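PDB 5X3E: kinesin-like protein, which probably hydrolyses ATP and works as a microtubule-based motor of the kinesin-6 family, captured here without nucleotide in its motor domain. Local coordinates for residues 305-310 against 321-326; 154-159 against 213-218; 173-178 against 314-319; 104-109 against 204-209. One frame throughout, in Å; residues are numbered along the deposited sequence.

Interactions 1, 2 and 3 cluster at one end of the central mixed sheet of the motor domain. Strands 296-307 and 213-225 are neighbours in that sheet, which joins interactions 1 and 2: their centres lie about 10 Å apart and Ala306 O sits 2.7 Å from Val214 N, a probable hydrogen bond. Interaction 3 uses the connection between the two strands of interaction 1, with Ala309 N 2.8 Å from Tyr316 O, and it packs on interaction 2 through Val315. Interaction 4 lies deeper, with its centre about 15 Å from that of interaction 2, and meets it at the Tyr209 hydroxyl. Sulfate ions, probably from the crystallisation liquor, lie beside all four contacts.

Interaction 1 (305-310 against 321-326); sequences MAPRAY and SSQIIV
Two neighbouring antiparallel strands of the central kinesin sheet, 296-307 and 325-333, meet here where the first is ending and the second beginning. Met305 and Ile325 form a hydrogen-bonded pair, and both backbone bonds of the pair are made. Met305 N donates to Ile325 O at 2.7 Å, approaching nearly along the C=O axis. The return bond, Ile325 N to Met305 O at 2.8 Å, comes from above the carbonyl plane, 34° out of it. Met305 O also receives a CA-H...O contact from Ile324 CA at 3.2 Å, so one carbonyl is gripped from two adjacent residues. Met305 and Ile325 share a face of the sheet, where both side chains touch Met213 of strand 213-225, the neighbour on the other edge of 296-307. Ahead of strand 325-333 runs a short 3-10 turn, residues 321-323, closed by Ile324 N bonding to Ser321 O at 3.0 Å. This turn brings Gln323 against the CD and CG atoms of Pro307: the two side chains cross at about a right angle, with Gln323 CB 3.6 Å from Pro307 CD. The Gln323 chain then bends at chi2 (-64°), which carries NE2 back to within 4.0 Å of Pro307 CG. Beside it, Ala306 CB rests 4.1 Å from Ile324 CG1, a small apolar contact whose two side chains also both touch Phe162 of strand 162-165.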
loop_
_atom_site.group_PDB
_atom_site.type_symbol
_atom_site.label_atom_id
_atom_site.label_comp_id
_atom_site.label_asym_id
_atom_site.label_seq_id
_atom_site.Cartn_x
_atom_site.Cartn_y
_atom_site.Cartn_z
ATOM N N MET A 305 18.162 -0.293 -4.178
ATOM C CA MET A 305 19.110 -1.058 -4.976
ATOM C C MET A 305 20.308 -0.202 -5.372
ATOM O O MET A 305 20.209 1.024 -5.470
ATOM C CB MET A 305 18.436 -1.625 -6.238
ATOM C CG MET A 305 17.490 -2.784 -5.958
ATOM S SD MET A 305 16.257 -3.068 -7.243
ATOM C CE MET A 305 17.307 -3.217 -8.667
ATOM N N ALA A 306 21.447 -0.858 -5.581
ATOM C CA ALA A 306 22.648 -0.203 -6.086
ATOM C C ALA A 306 23.480 -1.233 -6.833
ATOM O O ALA A 306 23.429 -2.424 -6.503
ATOM C CB ALA A 306 23.481 0.433 -4.962
ATOM N N PRO A 307 24.245 -0.811 -7.840
ATOM C CA PRO A 307 25.057 -1.761 -8.611
ATOM C C PRO A 307 26.018 -2.541 -7.726
ATOM O O PRO A 307 26.715 -1.972 -6.883
ATOM C CB PRO A 307 25.812 -0.857 -9.594
ATOM C CG PRO A 307 24.943 0.336 -9.745
ATOM C CD PRO A 307 24.269 0.541 -8.420
ATOM N N ARG A 308 26.052 -3.856 -7.931
ATOM C CA ARG A 308 26.940 -4.705 -7.153
ATOM C C ARG A 308 28.394 -4.425 -7.501
ATOM O O ARG A 308 28.748 -4.239 -8.668
ATOM C CB ARG A 308 26.634 -6.183 -7.388
ATOM C CG ARG A 308 27.497 -7.070 -6.519
ATOM C CD ARG A 308 27.195 -8.543 -6.644
ATOM N NE ARG A 308 28.092 -9.309 -5.783
ATOM C CZ ARG A 308 28.164 -10.634 -5.766
ATOM N NH1 ARG A 308 27.389 -11.350 -6.568
ATOM N NH2 ARG A 308 29.015 -11.238 -4.947
ATOM N N ALA A 309 29.240 -4.391 -6.476
ATOM C CA ALA A 309 30.656 -4.124 -6.673
ATOM C C ALA A 309 31.389 -5.389 -7.101
ATOM O O ALA A 309 31.148 -6.478 -6.573
ATOM C CB ALA A 309 31.275 -3.568 -5.392
ATOM N N TYR A 310 32.271 -5.242 -8.079
ATOM C CA TYR A 310 33.123 -6.340 -8.502
ATOM C C TYR A 310 34.369 -6.406 -7.615
ATOM O O TYR A 310 34.600 -5.549 -6.759
ATOM C CB TYR A 310 33.507 -6.178 -9.973
ATOM C CG TYR A 310 32.339 -6.334 -10.928
ATOM C CD1 TYR A 310 31.910 -7.591 -11.335
ATOM C CD2 TYR A 310 31.662 -5.220 -11.421
ATOM C CE1 TYR A 310 30.845 -7.741 -12.208
ATOM C CE2 TYR A 310 30.593 -5.359 -12.294
ATOM C CZ TYR A 310 30.188 -6.624 -12.684
ATOM O OH TYR A 310 29.124 -6.776 -13.550
ATOM N N SER A 321 26.737 6.569 -4.256
ATOM C CA SER A 321 25.330 6.616 -3.861
ATOM C C SER A 321 24.427 7.166 -4.961
ATOM O O SER A 321 23.223 6.886 -4.950
ATOM C CB SER A 321 25.161 7.447 -2.587
ATOM O OG SER A 321 25.281 8.834 -2.843
ATOM N N SER A 322 24.964 7.957 -5.892
ATOM C CA SER A 322 24.139 8.453 -6.989
ATOM C C SER A 322 23.667 7.325 -7.894
ATOM O O SER A 322 22.740 7.517 -8.686
ATOM C CB SER A 322 24.911 9.490 -7.804
ATOM O OG SER A 322 25.934 8.877 -8.571
ATOM N N GLN A 323 24.289 6.156 -7.795
ATOM C CA GLN A 323 23.866 4.993 -8.553
ATOM C C GLN A 323 22.662 4.290 -7.946
ATOM O O GLN A 323 22.133 3.365 -8.570
ATOM C CB GLN A 323 25.031 4.011 -8.663
ATOM C CG GLN A 323 26.205 4.567 -9.440
ATOM C CD GLN A 323 25.844 4.840 -10.882
ATOM O OE1 GLN A 323 25.630 5.985 -11.274
ATOM N NE2 GLN A 323 25.772 3.781 -11.682
ATOM N N ILE A 324 22.207 4.719 -6.768
ATOM C CA ILE A 324 21.112 4.047 -6.075
ATOM C C ILE A 324 19.812 4.196 -6.858
ATOM O O ILE A 324 19.467 5.290 -7.323
ATOM C CB ILE A 324 20.964 4.603 -4.650
ATOM C CG1 ILE A 324 22.134 4.150 -3.773
ATOM C CG2 ILE A 324 19.623 4.202 -4.042
ATOM C CD1 ILE A 324 22.027 4.606 -2.328
ATOM N N ILE A 325 19.080 3.091 -6.998
ATOM C CA ILE A 325 17.734 3.080 -7.559
ATOM C C ILE A 325 16.785 2.563 -6.487
ATOM O O ILE A 325 17.079 1.561 -5.825
ATOM C CB ILE A 325 17.650 2.212 -8.828
ATOM C CG1 ILE A 325 18.477 2.833 -9.953
ATOM C CG2 ILE A 325 16.202 2.034 -9.257
ATOM C CD1 ILE A 325 18.628 1.938 -11.163
ATOM N N VAL A 326 15.660 3.251 -6.299
ATOM C CA VAL A 326 14.669 2.898 -5.287
ATOM C C VAL A 326 13.328 2.697 -5.976
ATOM O O VAL A 326 12.867 3.577 -6.711
ATOM C CB VAL A 326 14.561 3.978 -4.191
ATOM C CG1 VAL A 326 13.466 3.632 -3.196
ATOM C CG2 VAL A 326 15.899 4.164 -3.477
#

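Interaction 2 (154-159 against 213-218); sequences NNRVEK and MVCSVF. With SO4 (sulfate ion), chain F.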
loop_
_atom_site.group_PDB
_atom_site.type_symbol
_atom_site.label_atom_id
_atom_site.label_comp_id
_atom_site.label_asym_id
_atom_site.label_seq_id
_atom_site.Cartn_x
_atom_site.Cartn_y
_atom_site.Cartn_z
ATOM N N ASN A 154 17.548 -11.118 -4.429
ATOM C CA ASN A 154 18.866 -11.663 -4.153
ATOM C C ASN A 154 19.803 -10.523 -3.784
ATOM O O ASN A 154 19.457 -9.344 -3.897
ATOM C CB ASN A 154 19.419 -12.437 -5.357
ATOM C CG ASN A 154 18.461 -13.495 -5.854
ATOM O OD1 ASN A 154 17.939 -14.292 -5.071
ATOM N ND2 ASN A 154 18.210 -13.504 -7.161
ATOM N N ASN A 155 20.997 -10.891 -3.322
ATOM C CA ASN A 155 22.035 -9.922 -2.972
ATOM C C ASN A 155 21.528 -8.922 -1.936
ATOM O O ASN A 155 21.851 -7.734 -1.981
ATOM C CB ASN A 155 22.554 -9.191 -4.211
ATOM C CG ASN A 155 23.180 -10.127 -5.223
ATOM O OD1 ASN A 155 23.543 -11.257 -4.900
ATOM N ND2 ASN A 155 23.328 -9.650 -6.455
ATOM N N ARG A 156 20.722 -9.405 -0.997
ATOM C CA ARG A 156 20.294 -8.573 0.120
ATOM C C ARG A 156 21.477 -8.390 1.065
ATOM O O ARG A 156 22.044 -9.372 1.548
ATOM C CB ARG A 156 19.134 -9.230 0.864
ATOM C CG ARG A 156 18.226 -8.260 1.592
ATOM C CD ARG A 156 17.418 -8.962 2.668
ATOM N NE ARG A 156 18.281 -9.260 3.804
ATOM C CZ ARG A 156 18.713 -10.465 4.148
ATOM N NH1 ARG A 156 18.363 -11.540 3.451
ATOM N NH2 ARG A 156 19.505 -10.588 5.204
ATOM N N VAL A 157 21.867 -7.148 1.322
ATOM C CA VAL A 157 23.035 -6.923 2.167
ATOM C C VAL A 157 22.667 -6.795 3.636
ATOM O O VAL A 157 21.492 -6.665 3.994
ATOM C CB VAL A 157 23.829 -5.682 1.727
ATOM C CG1 VAL A 157 24.675 -6.034 0.582
ATOM C CG2 VAL A 157 22.886 -4.541 1.357
ATOM N N GLU A 158 23.684 -6.810 4.490
ATOM C CA GLU A 158 23.482 -6.565 5.903
ATOM C C GLU A 158 23.027 -5.125 6.120
ATOM O O GLU A 158 23.098 -4.266 5.225
ATOM C CB GLU A 158 24.772 -6.815 6.677
ATOM C CG GLU A 158 25.348 -8.211 6.484
ATOM C CD GLU A 158 26.784 -8.326 6.968
ATOM O OE1 GLU A 158 27.548 -7.336 6.870
ATOM O OE2 GLU A 158 27.137 -9.412 7.466
ATOM N N LYS A 159 22.565 -4.868 7.338
ATOM C CA LYS A 159 22.020 -3.570 7.687
ATOM C C LYS A 159 23.123 -2.521 7.782
ATOM O O LYS A 159 24.312 -2.832 7.915
ATOM C CB LYS A 159 21.283 -3.655 9.026
ATOM C CG LYS A 159 20.010 -4.481 8.990
ATOM C CD LYS A 159 19.351 -4.446 10.354
ATOM C CE LYS A 159 18.043 -5.206 10.386
ATOM N NZ LYS A 159 17.425 -5.140 11.739
ATOM N N MET A 213 22.439 -6.059 -9.252
ATOM C CA MET A 213 22.128 -5.100 -8.213
ATOM C C MET A 213 22.210 -5.746 -6.841
ATOM O O MET A 213 21.907 -6.927 -6.651
ATOM C CB MET A 213 20.735 -4.498 -8.418
ATOM C CG MET A 213 20.608 -3.708 -9.707
ATOM S SD MET A 213 21.462 -2.122 -9.625
ATOM C CE MET A 213 20.093 -1.008 -9.380
ATOM N N VAL A 214 22.642 -4.957 -5.915
ATOM C CA VAL A 214 22.593 -5.256 -4.497
ATOM C C VAL A 214 21.413 -4.498 -3.907
ATOM O O VAL A 214 21.031 -3.438 -4.413
ATOM C CB VAL A 214 23.930 -4.869 -3.848
ATOM C CG1 VAL A 214 23.819 -4.952 -2.404
ATOM C CG2 VAL A 214 24.982 -5.855 -4.280
ATOM N N CYS A 215 20.813 -5.027 -2.841
ATOM C CA CYS A 215 19.584 -4.412 -2.360
ATOM C C CYS A 215 19.455 -4.494 -0.844
ATOM O O CYS A 215 20.146 -5.258 -0.165
ATOM C CB CYS A 215 18.358 -5.060 -3.005
ATOM S SG CYS A 215 18.024 -6.727 -2.376
ATOM N N SER A 216 18.515 -3.697 -0.338
ATOM C CA SER A 216 18.075 -3.711 1.049
ATOM C C SER A 216 16.633 -3.225 1.076
ATOM O O SER A 216 16.207 -2.461 0.204
ATOM C CB SER A 216 18.954 -2.826 1.944
ATOM O OG SER A 216 18.517 -2.897 3.289
ATOM N N VAL A 217 15.879 -3.663 2.079
ATOM C CA VAL A 217 14.460 -3.346 2.173
ATOM C C VAL A 217 14.248 -2.371 3.326
ATOM O O VAL A 217 14.708 -2.604 4.452
ATOM C CB VAL A 217 13.602 -4.612 2.349
ATOM C CG1 VAL A 217 12.127 -4.241 2.459
ATOM C CG2 VAL A 217 13.816 -5.560 1.179
ATOM N N PHE A 218 13.556 -1.280 3.037
ATOM C CA PHE A 218 13.149 -0.304 4.034
ATOM C C PHE A 218 11.635 -0.197 3.991
ATOM O O PHE A 218 11.032 -0.294 2.920
ATOM C CB PHE A 218 13.792 1.065 3.771
ATOM C CG PHE A 218 15.280 1.101 4.009
ATOM C CD1 PHE A 218 15.792 1.626 5.188
ATOM C CD2 PHE A 218 16.165 0.620 3.055
ATOM C CE1 PHE A 218 17.161 1.667 5.414
ATOM C CE2 PHE A 218 17.535 0.656 3.276
ATOM C CZ PHE A 218 18.034 1.179 4.456
HETATM S S SO4 F . 21.862 -7.769 9.572
HETATM O O1 SO4 F . 22.887 -8.505 10.300
HETATM O O2 SO4 F . 21.259 -8.621 8.553
HETATM O O3 SO4 F . 20.840 -7.330 10.520
HETATM O O4 SO4 F . 22.481 -6.618 8.925
#
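Three hydrogen bonds tie the loop 154-159 to strand 213-225, two between backbones and one from a side chain. Cys215 N donates to Asn155 O at 3.0 Å, from above the carbonyl plane, while Val157 N reaches Cys215 O nearly along the C=O axis. Cys215 is thus held through both its N-H and its C=O, and a CA-H...O contact from Arg156 CA, 3.3 Å away, adds to the grip on its carbonyl. The third bond is Asn155 ND2 to Met213 O at 3.1 Å: the acceptor lies in the amide plane, only 7° out of it, although the amide stands above the plane of the carbonyl. Met213 O is shared with Tyr209 OH. This isolated bridge between Arg156 and Cys215 places the segment following helix 141-152 alongside the start of the long strand 213-225 of the kinesin motor's central sheet, whose other edge here pairs with strand 296-307.

Apolar contact centres on Val157 and Val214, which cross at about a right angle with their CG1 methyls meeting tip to tip. With CG1 of Val214 anti to the backbone N (chi1 171°), the same methyl lies 3.4 Å from Asn155 O. Cys215 SG takes the crowded position between backbone N and carbonyl carbon (chi1 72°), which sets it 3.3 Å from Asn154 O. Ionic groups gather at the far end of the loop: Lys159 N donates to O4 of a sulfate ion in a nearly straight bond, while Lys159 NZ forms a salt bridge with Glu269, and Glu158 pairs with Arg182.

Interaction 3 (173-178 against 314-319); sequences RATLDA and SVYPTM. With SO4 (sulfate ion), chain O.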
loop_
_atom_site.group_PDB
_atom_site.type_symbol
_atom_site.label_atom_id
_atom_site.label_comp_id
_atom_site.label_asym_id
_atom_site.label_seq_id
_atom_site.Cartn_x
_atom_site.Cartn_y
_atom_site.Cartn_z
ATOM N N ARG A 173 27.533 3.443 3.519
ATOM C CA ARG A 173 28.701 3.332 4.386
ATOM C C ARG A 173 29.695 2.320 3.824
ATOM O O ARG A 173 29.343 1.447 3.031
ATOM C CB ARG A 173 28.303 2.885 5.790
ATOM C CG ARG A 173 27.518 3.885 6.586
ATOM C CD ARG A 173 27.388 3.427 8.012
ATOM N NE ARG A 173 26.541 4.333 8.776
ATOM C CZ ARG A 173 25.221 4.233 8.852
ATOM N NH1 ARG A 173 24.593 3.258 8.211
ATOM N NH2 ARG A 173 24.532 5.104 9.573
ATOM N N ALA A 174 30.953 2.457 4.238
ATOM C CA ALA A 174 31.929 1.393 4.043
ATOM C C ALA A 174 31.632 0.254 5.013
ATOM O O ALA A 174 30.951 0.437 6.026
ATOM C CB ALA A 174 33.350 1.907 4.244
ATOM N N THR A 175 32.158 -0.935 4.703
ATOM C CA THR A 175 31.698 -2.145 5.387
ATOM C C THR A 175 32.042 -2.138 6.874
ATOM O O THR A 175 31.200 -2.482 7.710
ATOM C CB THR A 175 32.273 -3.393 4.710
ATOM O OG1 THR A 175 31.981 -4.545 5.515
ATOM C CG2 THR A 175 33.780 -3.272 4.508
ATOM N N LEU A 176 33.263 -1.743 7.233
ATOM C CA LEU A 176 33.629 -1.776 8.642
ATOM C C LEU A 176 32.804 -0.759 9.435
ATOM O O LEU A 176 32.403 -1.031 10.574
ATOM C CB LEU A 176 35.131 -1.551 8.806
ATOM C CG LEU A 176 35.825 -2.332 9.934
ATOM C CD1 LEU A 176 35.484 -1.811 11.319
ATOM C CD2 LEU A 176 35.451 -3.806 9.838
ATOM N N ASP A 177 32.539 0.418 8.850
ATOM C CA ASP A 177 31.679 1.405 9.506
ATOM C C ASP A 177 30.274 0.858 9.709
ATOM O O ASP A 177 29.685 0.998 10.787
ATOM C CB ASP A 177 31.613 2.694 8.680
ATOM C CG ASP A 177 32.946 3.407 8.579
ATOM O OD1 ASP A 177 33.523 3.751 9.631
ATOM O OD2 ASP A 177 33.416 3.633 7.444
ATOM N N ALA A 178 29.721 0.228 8.672
ATOM C CA ALA A 178 28.401 -0.378 8.789
ATOM C C ALA A 178 28.394 -1.486 9.831
ATOM O O ALA A 178 27.397 -1.664 10.542
ATOM C CB ALA A 178 27.957 -0.923 7.432
ATOM N N SER A 314 32.656 -10.375 -1.107
ATOM C CA SER A 314 31.422 -10.118 -0.390
ATOM C C SER A 314 30.352 -9.611 -1.348
ATOM O O SER A 314 30.588 -9.399 -2.539
ATOM C CB SER A 314 31.661 -9.117 0.745
ATOM O OG SER A 314 32.107 -7.871 0.241
ATOM N N VAL A 315 29.151 -9.448 -0.810
ATOM C CA VAL A 315 28.035 -8.856 -1.529
ATOM C C VAL A 315 27.922 -7.418 -1.049
ATOM O O VAL A 315 27.507 -7.165 0.085
ATOM C CB VAL A 315 26.736 -9.632 -1.288
ATOM C CG1 VAL A 315 25.598 -9.017 -2.088
ATOM C CG2 VAL A 315 26.932 -11.089 -1.638
ATOM N N TYR A 316 28.329 -6.474 -1.889
ATOM C CA TYR A 316 28.426 -5.087 -1.468
ATOM C C TYR A 316 28.135 -4.183 -2.652
ATOM O O TYR A 316 28.467 -4.533 -3.791
ATOM C CB TYR A 316 29.813 -4.782 -0.887
ATOM C CG TYR A 316 29.774 -3.774 0.228
ATOM C CD1 TYR A 316 29.442 -4.159 1.521
ATOM C CD2 TYR A 316 30.072 -2.436 -0.005
ATOM C CE1 TYR A 316 29.398 -3.241 2.546
ATOM C CE2 TYR A 316 30.031 -1.509 1.020
ATOM C CZ TYR A 316 29.693 -1.923 2.293
ATOM O OH TYR A 316 29.640 -1.021 3.321
ATOM N N PRO A 317 27.523 -3.025 -2.423
ATOM C CA PRO A 317 27.296 -2.079 -3.516
ATOM C C PRO A 317 28.553 -1.290 -3.845
ATOM O O PRO A 317 29.486 -1.183 -3.046
ATOM C CB PRO A 317 26.212 -1.153 -2.952
ATOM C CG PRO A 317 26.486 -1.149 -1.483
ATOM C CD PRO A 317 26.905 -2.566 -1.165
ATOM N N THR A 318 28.558 -0.728 -5.051
ATOM C CA THR A 318 29.538 0.298 -5.373
ATOM C C THR A 318 29.288 1.516 -4.488
ATOM O O THR A 318 28.146 1.831 -4.140
ATOM C CB THR A 318 29.444 0.686 -6.850
ATOM O OG1 THR A 318 28.109 1.104 -7.154
ATOM C CG2 THR A 318 29.797 -0.508 -7.729
ATOM N N MET A 319 30.364 2.215 -4.129
ATOM C CA MET A 319 30.242 3.266 -3.124
ATOM C C MET A 319 29.481 4.486 -3.626
ATOM O O MET A 319 28.998 5.274 -2.806
ATOM C CB MET A 319 31.629 3.685 -2.639
ATOM C CG MET A 319 32.378 2.591 -1.891
ATOM S SD MET A 319 31.464 2.003 -0.451
ATOM C CE MET A 319 31.324 3.523 0.490
HETATM S S SO4 O . 21.310 4.813 10.312
HETATM O O1 SO4 O . 21.569 3.481 9.767
HETATM O O2 SO4 O . 19.890 4.934 10.640
HETATM O O3 SO4 O . 21.675 5.830 9.331
HETATM O O4 SO4 O . 22.109 5.013 11.521
#
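The two backbones stay well apart, Ala174 and Met319 having the closest CA atoms at 7.6 Å, so side chains from loop 314-319 span the gap. Tyr316 does most of this. Its hydroxyl donates to Arg173 O at 2.5 Å, arriving above the carbonyl plane, 42° out of it, while that oxygen lies near the plane of the ring, at its edge. Arg173 O precedes Ala174, the N-cap residue of helix 175-187, so the tyrosine hydroxyl is lodged against the first turn of that helix in the kinesin motor domain; the turn itself closes with Ala178 N to Ala174 O. Thr175 crosses the ring obliquely, its CB 3.6 Å from Tyr316 CE1. From another direction comes Met319, whose chain bends at both chi2 and chi3 (-58° and -60°) and thereby swings its CE methyl to 3.8 Å from Arg173 O. The CB of Arg173 points away from the loop, and the chain runs extended from CG to NE. At its end NH1 bonds to Cys160 O, Tyr163 makes a cation-pi contact, and a sulfate ion lies in the guanidinium plane at its edge, held by weak bonds, NH2 to O3 at 3.0 Å among them.

Interaction 4 (104-109 against 204-209); sequences LILNLL and IKLSGY. With SO4 (sulfate ion), chain T.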
loop_
_atom_site.group_PDB
_atom_site.type_symbol
_atom_site.label_atom_id
_atom_site.label_comp_id
_atom_site.label_asym_id
_atom_site.label_seq_id
_atom_site.Cartn_x
_atom_site.Cartn_y
_atom_site.Cartn_z
ATOM N N LEU A 104 2.404 -6.500 -9.142
ATOM C CA LEU A 104 3.014 -5.343 -8.492
ATOM C C LEU A 104 4.399 -5.685 -7.964
ATOM O O LEU A 104 5.321 -4.865 -8.047
ATOM C CB LEU A 104 2.124 -4.830 -7.359
ATOM C CG LEU A 104 0.655 -4.587 -7.707
ATOM C CD1 LEU A 104 -0.077 -3.907 -6.554
ATOM C CD2 LEU A 104 0.522 -3.796 -9.005
ATOM N N ILE A 105 4.566 -6.891 -7.413
ATOM C CA ILE A 105 5.891 -7.306 -6.961
ATOM C C ILE A 105 6.834 -7.458 -8.146
ATOM O O ILE A 105 8.005 -7.070 -8.077
ATOM C CB ILE A 105 5.807 -8.603 -6.145
ATOM C CG1 ILE A 105 4.923 -8.406 -4.910
ATOM C CG2 ILE A 105 7.203 -9.044 -5.754
ATOM C CD1 ILE A 105 4.587 -9.713 -4.194
ATOM N N LEU A 106 6.338 -8.011 -9.255
ATOM C CA LEU A 106 7.154 -8.065 -10.461
ATOM C C LEU A 106 7.561 -6.663 -10.901
ATOM O O LEU A 106 8.691 -6.450 -11.357
ATOM C CB LEU A 106 6.402 -8.795 -11.575
ATOM C CG LEU A 106 6.169 -10.290 -11.341
ATOM C CD1 LEU A 106 5.278 -10.882 -12.426
ATOM C CD2 LEU A 106 7.493 -11.037 -11.257
ATOM N N ASN A 107 6.648 -5.695 -10.773
ATOM C CA ASN A 107 7.007 -4.301 -11.017
ATOM C C ASN A 107 8.141 -3.857 -10.101
ATOM O O ASN A 107 9.135 -3.278 -10.557
ATOM C CB ASN A 107 5.785 -3.402 -10.824
ATOM C CG ASN A 107 5.096 -3.071 -12.126
ATOM O OD1 ASN A 107 5.735 -2.969 -13.173
ATOM N ND2 ASN A 107 3.782 -2.898 -12.071
ATOM N N LEU A 108 8.014 -4.144 -8.800
ATOM C CA LEU A 108 9.033 -3.741 -7.833
ATOM C C LEU A 108 10.409 -4.274 -8.215
ATOM O O LEU A 108 11.409 -3.552 -8.121
ATOM C CB LEU A 108 8.644 -4.229 -6.438
ATOM C CG LEU A 108 9.543 -3.810 -5.272
ATOM C CD1 LEU A 108 9.314 -2.354 -4.940
ATOM C CD2 LEU A 108 9.283 -4.681 -4.052
ATOM N N LEU A 109 10.484 -5.541 -8.635
ATOM C CA LEU A 109 11.765 -6.118 -9.026
ATOM C C LEU A 109 12.314 -5.445 -10.277
ATOM O O LEU A 109 13.537 -5.411 -10.475
ATOM C CB LEU A 109 11.633 -7.628 -9.240
ATOM C CG LEU A 109 11.733 -8.576 -8.033
ATOM C CD1 LEU A 109 12.726 -8.065 -7.004
ATOM C CD2 LEU A 109 10.402 -8.794 -7.373
ATOM N N ILE A 204 6.019 -18.787 -2.359
ATOM C CA ILE A 204 6.170 -18.353 -3.745
ATOM C C ILE A 204 7.454 -17.553 -3.914
ATOM O O ILE A 204 7.752 -16.649 -3.124
ATOM C CB ILE A 204 4.946 -17.522 -4.175
ATOM C CG1 ILE A 204 3.703 -18.400 -4.308
ATOM C CG2 ILE A 204 5.213 -16.813 -5.490
ATOM C CD1 ILE A 204 2.467 -17.633 -4.758
ATOM N N LYS A 205 8.227 -17.892 -4.947
ATOM C CA LYS A 205 9.398 -17.121 -5.353
ATOM C C LYS A 205 9.194 -16.665 -6.788
ATOM O O LYS A 205 9.043 -17.495 -7.692
ATOM C CB LYS A 205 10.691 -17.930 -5.223
ATOM C CG LYS A 205 10.912 -18.523 -3.841
ATOM C CD LYS A 205 12.389 -18.552 -3.475
ATOM C CE LYS A 205 12.581 -18.903 -2.004
ATOM N NZ LYS A 205 13.919 -18.493 -1.491
ATOM N N LEU A 206 9.164 -15.353 -6.991
ATOM C CA LEU A 206 9.067 -14.777 -8.322
ATOM C C LEU A 206 10.459 -14.501 -8.872
ATOM O O LEU A 206 11.409 -14.265 -8.121
ATOM C CB LEU A 206 8.255 -13.478 -8.297
ATOM C CG LEU A 206 6.852 -13.549 -7.693
ATOM C CD1 LEU A 206 6.203 -12.174 -7.727
ATOM C CD2 LEU A 206 6.008 -14.577 -8.438
ATOM N N SER A 207 10.573 -14.528 -10.192
ATOM C CA SER A 207 11.824 -14.179 -10.843
ATOM C C SER A 207 11.732 -12.768 -11.414
ATOM O O SER A 207 10.644 -12.222 -11.616
ATOM C CB SER A 207 12.151 -15.164 -11.963
ATOM O OG SER A 207 11.216 -15.012 -13.013
ATOM N N GLY A 208 12.894 -12.179 -11.674
ATOM C CA GLY A 208 12.935 -10.859 -12.261
ATOM C C GLY A 208 13.881 -9.916 -11.551
ATOM O O GLY A 208 14.121 -8.801 -12.023
ATOM N N TYR A 209 14.422 -10.343 -10.414
ATOM C CA TYR A 209 15.391 -9.520 -9.713
ATOM C C TYR A 209 16.675 -9.404 -10.525
ATOM O O TYR A 209 17.130 -10.365 -11.144
ATOM C CB TYR A 209 15.699 -10.085 -8.329
ATOM C CG TYR A 209 16.695 -9.225 -7.584
ATOM C CD1 TYR A 209 18.052 -9.530 -7.587
ATOM C CD2 TYR A 209 16.279 -8.091 -6.898
ATOM C CE1 TYR A 209 18.962 -8.732 -6.919
ATOM C CE2 TYR A 209 17.180 -7.288 -6.231
ATOM C CZ TYR A 209 18.518 -7.609 -6.243
ATOM O OH TYR A 209 19.413 -6.807 -5.574
HETATM S S SO4 T . 7.339 -16.089 -12.067
HETATM O O1 SO4 T . 7.252 -17.125 -11.040
HETATM O O2 SO4 T . 7.588 -16.718 -13.362
HETATM O O3 SO4 T . 6.086 -15.337 -12.116
HETATM O O4 SO4 T . 8.439 -15.182 -11.755
#
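Gly208 adopts backbone angles (phi 132°, psi -8°) that would bring a CB too close to the carbonyl oxygen of Ser207, and it takes this shape right beside Leu109. The contact sets the last turns of helix 93-109 in the kinesin motor domain, a P-loop NTPase fold, against the loop that leads into strand 213-225. It is carried by apolar side chains. Leu206 comes first along the loop and crosses both Ile105 and Leu106 at about a right angle. Its CD1 methyl touches Ile105 CG2 at 3.8 Å, and its CB lies 3.9 Å from Leu106 CD2. Val148 of helix 141-152 touches both Ile105 and Leu206, so the leucine is wedged between two helices. Leu106 CD2 reaches on to Ser207 O at 3.4 Å, a methyl set against a carbonyl oxygen.

Beside Ser207 and Leu206 sits a sulfate ion, probably from the crystallisation liquor. Ser207 N donates to its O4 at 2.7 Å in an almost straight bond (177°), and Ser207 OG bonds to the same oxygen, so two donors of one residue hold a single sulfate oxygen. Further along, Ile153 touches both Tyr209 and Leu109. The leucine meets the edge of the tyrosine ring and not a face: Leu109 CD1 lies in the ring plane, 3.6 Å from Tyr209 CD2.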